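PDB 6EI6: coiled-coil and C2 domain-containing protein 1-like from Drosophila melanogaster, which binds phosphatidylinositol monophosphates through its C2 domain and supports ESCRT-III activity in endosomal sorting, probably by preventing inappropriate polymerisation of shrub. Local coordinates for residues 138-143 and 165-170; 195-200 and 208-213. All blocks are in the same frame, centred on the assembly; numbering follows the deposited sequence.

Interaction 1. Residues 138-143 and 165-170; sequences VDTYVR and SSPDYD. With SO4 (sulfate ion), chain D.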
loop_
_atom_site.group_PDB
_atom_site.type_symbol
_atom_site.label_atom_id
_atom_site.label_comp_id
_atom_site.label_asym_id
_atom_site.label_seq_id
_atom_site.Cartn_x
_atom_site.Cartn_y
_atom_site.Cartn_z
ATOM N N VAL A 138 7.749 1.712 31.082
ATOM C CA VAL A 138 7.074 0.721 30.268
ATOM C C VAL A 138 8.132 0.222 29.284
ATOM O O VAL A 138 8.861 1.023 28.684
ATOM C CB VAL A 138 5.826 1.310 29.589
ATOM C CG1 VAL A 138 6.163 2.176 28.377
ATOM C CG2 VAL A 138 4.827 0.220 29.276
ATOM N N ASP A 139 8.340 -1.091 29.259
ATOM C CA ASP A 139 9.246 -1.731 28.317
ATOM C C ASP A 139 8.379 -2.491 27.333
ATOM O O ASP A 139 7.441 -3.186 27.744
ATOM C CB ASP A 139 10.231 -2.686 29.001
ATOM C CG ASP A 139 11.146 -1.987 29.983
ATOM O OD1 ASP A 139 11.430 -0.785 29.788
ATOM O OD2 ASP A 139 11.599 -2.644 30.954
ATOM N N THR A 140 8.679 -2.354 26.042
ATOM C CA THR A 140 7.784 -2.870 25.019
ATOM C C THR A 140 8.571 -3.600 23.947
ATOM O O THR A 140 9.760 -3.357 23.734
ATOM C CB THR A 140 6.949 -1.754 24.388
ATOM O OG1 THR A 140 7.767 -0.589 24.252
ATOM C CG2 THR A 140 5.772 -1.415 25.272
ATOM N N TYR A 141 7.876 -4.521 23.292
ATOM C CA TYR A 141 8.358 -5.203 22.104
ATOM C C TYR A 141 7.129 -5.567 21.277
ATOM O O TYR A 141 6.005 -5.587 21.787
ATOM C CB TYR A 141 9.217 -6.428 22.467
ATOM C CG TYR A 141 8.439 -7.557 23.089
ATOM C CD1 TYR A 141 8.195 -7.593 24.460
ATOM C CD2 TYR A 141 7.933 -8.582 22.307
ATOM C CE1 TYR A 141 7.466 -8.621 25.030
ATOM C CE2 TYR A 141 7.200 -9.608 22.869
ATOM C CZ TYR A 141 6.970 -9.621 24.236
ATOM O OH TYR A 141 6.232 -10.651 24.783
ATOM N N VAL A 142 7.336 -5.829 19.987
ATOM C CA VAL A 142 6.243 -6.066 19.049
ATOM C C VAL A 142 6.457 -7.416 18.378
ATOM O O VAL A 142 7.547 -7.691 17.872
ATOM C CB VAL A 142 6.145 -4.938 17.999
ATOM C CG1 VAL A 142 4.900 -5.098 17.145
ATOM C CG2 VAL A 142 6.180 -3.571 18.661
ATOM N N ARG A 143 5.428 -8.259 18.396
ATOM C CA ARG A 143 5.415 -9.503 17.644
ATOM C C ARG A 143 4.762 -9.290 16.287
ATOM O O ARG A 143 3.747 -8.595 16.178
ATOM C CB ARG A 143 4.637 -10.584 18.384
ATOM C CG ARG A 143 5.166 -10.933 19.745
ATOM C CD ARG A 143 4.525 -12.236 20.244
ATOM N NE ARG A 143 5.096 -12.664 21.516
ATOM C CZ ARG A 143 6.320 -13.175 21.661
ATOM N NH1 ARG A 143 7.129 -13.325 20.610
ATOM N NH2 ARG A 143 6.739 -13.531 22.872
ATOM N N SER A 165 7.004 5.465 26.629
ATOM C CA SER A 165 5.656 5.287 26.088
ATOM C C SER A 165 5.604 5.428 24.566
ATOM O O SER A 165 4.595 5.062 23.954
ATOM C CB SER A 165 4.717 6.316 26.726
ATOM O OG SER A 165 3.353 6.107 26.392
ATOM N N SER A 166 6.651 5.969 23.950
ATOM C CA SER A 166 6.710 6.209 22.507
ATOM C C SER A 166 7.989 5.576 21.974
ATOM O O SER A 166 8.939 6.273 21.595
ATOM C CB SER A 166 6.653 7.705 22.189
ATOM O OG SER A 166 5.370 8.251 22.490
ATOM N N PRO A 167 8.048 4.242 21.959
ATOM C CA PRO A 167 9.270 3.548 21.539
ATOM C C PRO A 167 9.646 3.834 20.094
ATOM O O PRO A 167 8.788 4.047 19.230
ATOM C CB PRO A 167 8.906 2.069 21.701
ATOM C CG PRO A 167 7.436 2.009 21.759
ATOM C CD PRO A 167 6.996 3.301 22.377
ATOM N N ASP A 168 10.942 3.750 19.825
ATOM C CA ASP A 168 11.482 3.876 18.482
ATOM C C ASP A 168 12.196 2.579 18.111
ATOM O O ASP A 168 13.420 2.568 17.990
ATOM C CB ASP A 168 12.425 5.096 18.381
ATOM C CG ASP A 168 11.680 6.397 18.081
ATOM O OD1 ASP A 168 11.943 7.417 18.756
ATOM O OD2 ASP A 168 10.837 6.414 17.154
ATOM N N TYR A 169 11.436 1.492 17.940
ATOM C CA TYR A 169 11.942 0.330 17.207
ATOM C C TYR A 169 12.313 0.737 15.789
ATOM O O TYR A 169 11.665 1.578 15.177
ATOM C CB TYR A 169 10.890 -0.780 17.114
ATOM C CG TYR A 169 9.915 -0.909 18.271
ATOM C CD1 TYR A 169 10.214 -1.699 19.382
ATOM C CD2 TYR A 169 8.679 -0.275 18.236
ATOM C CE1 TYR A 169 9.312 -1.834 20.432
ATOM C CE2 TYR A 169 7.780 -0.403 19.281
ATOM C CZ TYR A 169 8.101 -1.182 20.374
ATOM O OH TYR A 169 7.192 -1.300 21.403
ATOM N N ASP A 170 13.333 0.123 15.221
ATOM C CA ASP A 170 13.623 0.427 13.823
ATOM C C ASP A 170 14.133 -0.839 13.180
ATOM O O ASP A 170 15.250 -0.899 12.679
ATOM C CB ASP A 170 14.627 1.559 13.667
ATOM C CG ASP A 170 13.983 2.916 13.856
ATOM O OD1 ASP A 170 12.939 3.175 13.220
ATOM O OD2 ASP A 170 14.506 3.722 14.653
HETATM S S SO4 D . 9.374 -16.597 22.162
HETATM O O1 SO4 D . 9.767 -15.223 21.828
HETATM O O2 SO4 D . 8.883 -17.275 20.955
HETATM O O3 SO4 D . 10.530 -17.328 22.704
HETATM O O4 SO4 D . 8.313 -16.561 23.173
#
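V138, T140 and V142 face the loop 165-170 without a backbone hydrogen bond between the segments, which run 35° apart, their CA atoms separating from 6.4 Å at V138 and S165 to 8.2 Å at Y141 and Y169. The ring of Y169 lies between them where they diverge. V142 CG2 stands over one face, 3.8 Å from the ring centroid and displaced toward the rim; P167 CB covers the opposite face. The carbonyl oxygen of T140 lies at the edge, in the ring plane. In this C2 β-sandwich the loop leads from the sheet containing strand 140-145 to the facing sheet, whose V124 touches both V142 and Y169. At the ring's tip T140 OG1, held between its backbone N and carbonyl carbon (chi1 38°), donates a weak hydrogen bond of 3.0 Å to Y169 OH, which has Y130 OH as its stronger partner. An alanine in place of Y169 would probably open a gap beneath V142 CG2 and leave the hydroxyls of T140 and Y130 without this mate. On the other side of the strand, Y141 CE2 sits over the centre of the R143 guanidinium, the ring turning its edge to it, and NH1 bonds weakly to a sulfate that K157 also binds.

Interaction 2. Residues 195-200 and 208-213; sequences FEIYSR and TLIGTV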
loop_
_atom_site.group_PDB
_atom_site.type_symbol
_atom_site.label_atom_id
_atom_site.label_comp_id
_atom_site.label_asym_id
_atom_site.label_seq_id
_atom_site.Cartn_x
_atom_site.Cartn_y
_atom_site.Cartn_z
ATOM N N PHE A 195 0.300 -7.243 14.178
ATOM C CA PHE A 195 1.306 -6.678 15.075
ATOM C C PHE A 195 0.760 -6.689 16.495
ATOM O O PHE A 195 -0.250 -6.038 16.772
ATOM C CB PHE A 195 1.670 -5.246 14.686
ATOM C CG PHE A 195 2.276 -5.126 13.336
ATOM C CD1 PHE A 195 1.473 -5.051 12.201
ATOM C CD2 PHE A 195 3.653 -5.103 13.187
ATOM C CE1 PHE A 195 2.030 -4.970 10.954
ATOM C CE2 PHE A 195 4.220 -5.004 11.938
ATOM C CZ PHE A 195 3.402 -4.938 10.812
ATOM N N GLU A 196 1.438 -7.381 17.405
ATOM C CA GLU A 196 1.023 -7.425 18.808
ATOM C C GLU A 196 2.028 -6.665 19.659
ATOM O O GLU A 196 3.219 -6.972 19.634
ATOM C CB GLU A 196 0.863 -8.865 19.278
ATOM C CG GLU A 196 -0.321 -9.518 18.623
ATOM C CD GLU A 196 -0.414 -10.994 18.915
ATOM O OE1 GLU A 196 0.492 -11.512 19.589
ATOM O OE2 GLU A 196 -1.391 -11.641 18.467
ATOM N N ILE A 197 1.556 -5.655 20.383
ATOM C CA ILE A 197 2.425 -4.798 21.178
ATOM C C ILE A 197 2.377 -5.276 22.630
ATOM O O ILE A 197 1.304 -5.354 23.240
ATOM C CB ILE A 197 2.024 -3.323 21.054
ATOM C CG1 ILE A 197 2.189 -2.848 19.611
ATOM C CG2 ILE A 197 2.900 -2.476 21.948
ATOM C CD1 ILE A 197 0.935 -2.999 18.742
ATOM N N TYR A 198 3.533 -5.628 23.183
ATOM C CA TYR A 198 3.590 -6.235 24.505
ATOM C C TYR A 198 4.445 -5.398 25.441
ATOM O O TYR A 198 5.498 -4.883 25.038
ATOM C CB TYR A 198 4.163 -7.641 24.450
ATOM C CG TYR A 198 3.196 -8.720 24.026
ATOM C CD1 TYR A 198 2.397 -9.373 24.952
ATOM C CD2 TYR A 198 3.112 -9.120 22.706
ATOM C CE1 TYR A 198 1.527 -10.377 24.562
ATOM C CE2 TYR A 198 2.250 -10.129 22.322
ATOM C CZ TYR A 198 1.463 -10.745 23.250
ATOM O OH TYR A 198 0.605 -11.746 22.846
ATOM N N SER A 199 3.984 -5.259 26.690
ATOM C CA SER A 199 4.827 -4.729 27.760
ATOM C C SER A 199 5.567 -5.883 28.425
ATOM O O SER A 199 5.014 -6.984 28.575
ATOM C CB SER A 199 4.006 -3.968 28.804
ATOM O OG SER A 199 3.240 -4.869 29.585
ATOM N N ARG A 200 6.826 -5.637 28.802
ATOM C CA ARG A 200 7.697 -6.687 29.344
ATOM C C ARG A 200 7.508 -6.752 30.854
ATOM O O ARG A 200 8.060 -5.933 31.595
ATOM C CB ARG A 200 9.155 -6.423 28.985
ATOM C CG ARG A 200 10.050 -7.654 28.992
ATOM C CD ARG A 200 11.033 -7.620 30.165
ATOM N NE ARG A 200 11.897 -6.428 30.184
ATOM C CZ ARG A 200 13.120 -6.353 29.644
ATOM N NH1 ARG A 200 13.659 -7.412 29.030
ATOM N NH2 ARG A 200 13.813 -5.213 29.723
ATOM N N THR A 208 2.355 -8.342 29.151
ATOM C CA THR A 208 1.000 -7.842 28.946
ATOM C C THR A 208 0.799 -7.360 27.507
ATOM O O THR A 208 1.575 -6.542 26.994
ATOM C CB THR A 208 0.691 -6.709 29.929
ATOM O OG1 THR A 208 1.021 -7.125 31.265
ATOM C CG2 THR A 208 -0.788 -6.359 29.857
ATOM N N LEU A 209 -0.247 -7.874 26.863
ATOM C CA LEU A 209 -0.684 -7.415 25.544
ATOM C C LEU A 209 -1.246 -5.999 25.656
ATOM O O LEU A 209 -2.365 -5.798 26.124
ATOM C CB LEU A 209 -1.723 -8.376 24.979
ATOM C CG LEU A 209 -2.265 -8.061 23.584
ATOM C CD1 LEU A 209 -1.118 -7.926 22.557
ATOM C CD2 LEU A 209 -3.268 -9.122 23.150
ATOM N N ILE A 210 -0.465 -5.006 25.221
ATOM C CA ILE A 210 -0.911 -3.615 25.225
ATOM C C ILE A 210 -1.976 -3.361 24.156
ATOM O O ILE A 210 -2.946 -2.627 24.390
ATOM C CB ILE A 210 0.293 -2.692 25.012
ATOM C CG1 ILE A 210 1.299 -2.874 26.135
ATOM C CG2 ILE A 210 -0.165 -1.252 24.893
ATOM C CD1 ILE A 210 2.371 -1.850 26.087
ATOM N N GLY A 211 -1.786 -3.904 22.956
ATOM C CA GLY A 211 -2.757 -3.724 21.890
ATOM C C GLY A 211 -2.318 -4.431 20.624
ATOM O O GLY A 211 -1.153 -4.813 20.465
ATOM N N THR A 212 -3.282 -4.591 19.721
ATOM C CA THR A 212 -3.086 -5.246 18.440
ATOM C C THR A 212 -3.332 -4.269 17.285
ATOM O O THR A 212 -4.156 -3.346 17.385
ATOM C CB THR A 212 -3.997 -6.477 18.323
ATOM O OG1 THR A 212 -3.635 -7.415 19.347
ATOM C CG2 THR A 212 -3.810 -7.168 16.976
ATOM N N VAL A 213 -2.581 -4.469 16.195
ATOM C CA VAL A 213 -2.735 -3.742 14.940
ATOM C C VAL A 213 -2.746 -4.756 13.801
ATOM O O VAL A 213 -1.838 -5.589 13.703
ATOM C CB VAL A 213 -1.599 -2.727 14.733
ATOM C CG1 VAL A 213 -1.624 -2.216 13.321
ATOM C CG2 VAL A 213 -1.686 -1.583 15.744
#
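The ring of Y198 carries L209 CD1 over one face, 3.9 Å above its plane and offset toward the rim, while the Y141 ring of the adjoining strand meets it from the other side, with the planes at about 10°. F195 is approached differently: V213 O sits at its edge, in the ring plane, 3.7 Å from CD1. With CG anti to the backbone N (chi1 -179°), the L209 side chain leans over the Y198 ring, and L209 CD1 also reaches E196 CB at 3.9 Å. Y198 OH donates to E196 OE1, coming from above the carboxylate plane at 3.3 Å, so this partly exposed face combines apolar cover with a polar link along one strand. The backbones form an antiparallel β-hairpin that places 208-216 at the margin of one C2-domain sheet. Its ladder is interrupted by a classic β bulge, two residues, I210 and G211, standing opposite the single I197. I197 O accepts I210 N at 2.7 Å, with a bent N-H...O angle of 137°, and G211 N only weakly at 3.4 Å; I197 N returns a straighter bond to G211 O. On the other face of the hairpin the side chains of I197 and I210 cross at about a right angle, I197 CG2 touching I210 CB; I197 CD1 lies 3.3 Å from G211 O. F195 and I197 continue into the sandwich interior, where both touch L243, whereas near the loop that joins the two strands S199 OG abuts T208 CB.

How the interactions relate
Strands 140-145 and 192-199 are neighbours in one sheet, so the two contacts meet through it: D139 O with R200 N and Y141 O with Y198 N are probable hydrogen bonds, and T140 CG2 packs against I210 CD1 at 3.5 Å. Interaction 1 is buried at a junction between the two sheets of the sandwich; lacking a backbone ladder, it relies on one aromatic ring and a weak hydroxyl bond, and it covers 235 Å². Interaction 2 buries 563 Å², drawing its cohesion chiefly from main-chain bonds within the sheet. Partly buried, it has a largely apolar inward side and a mixed outward one, as one faces the sandwich interior and the other does not.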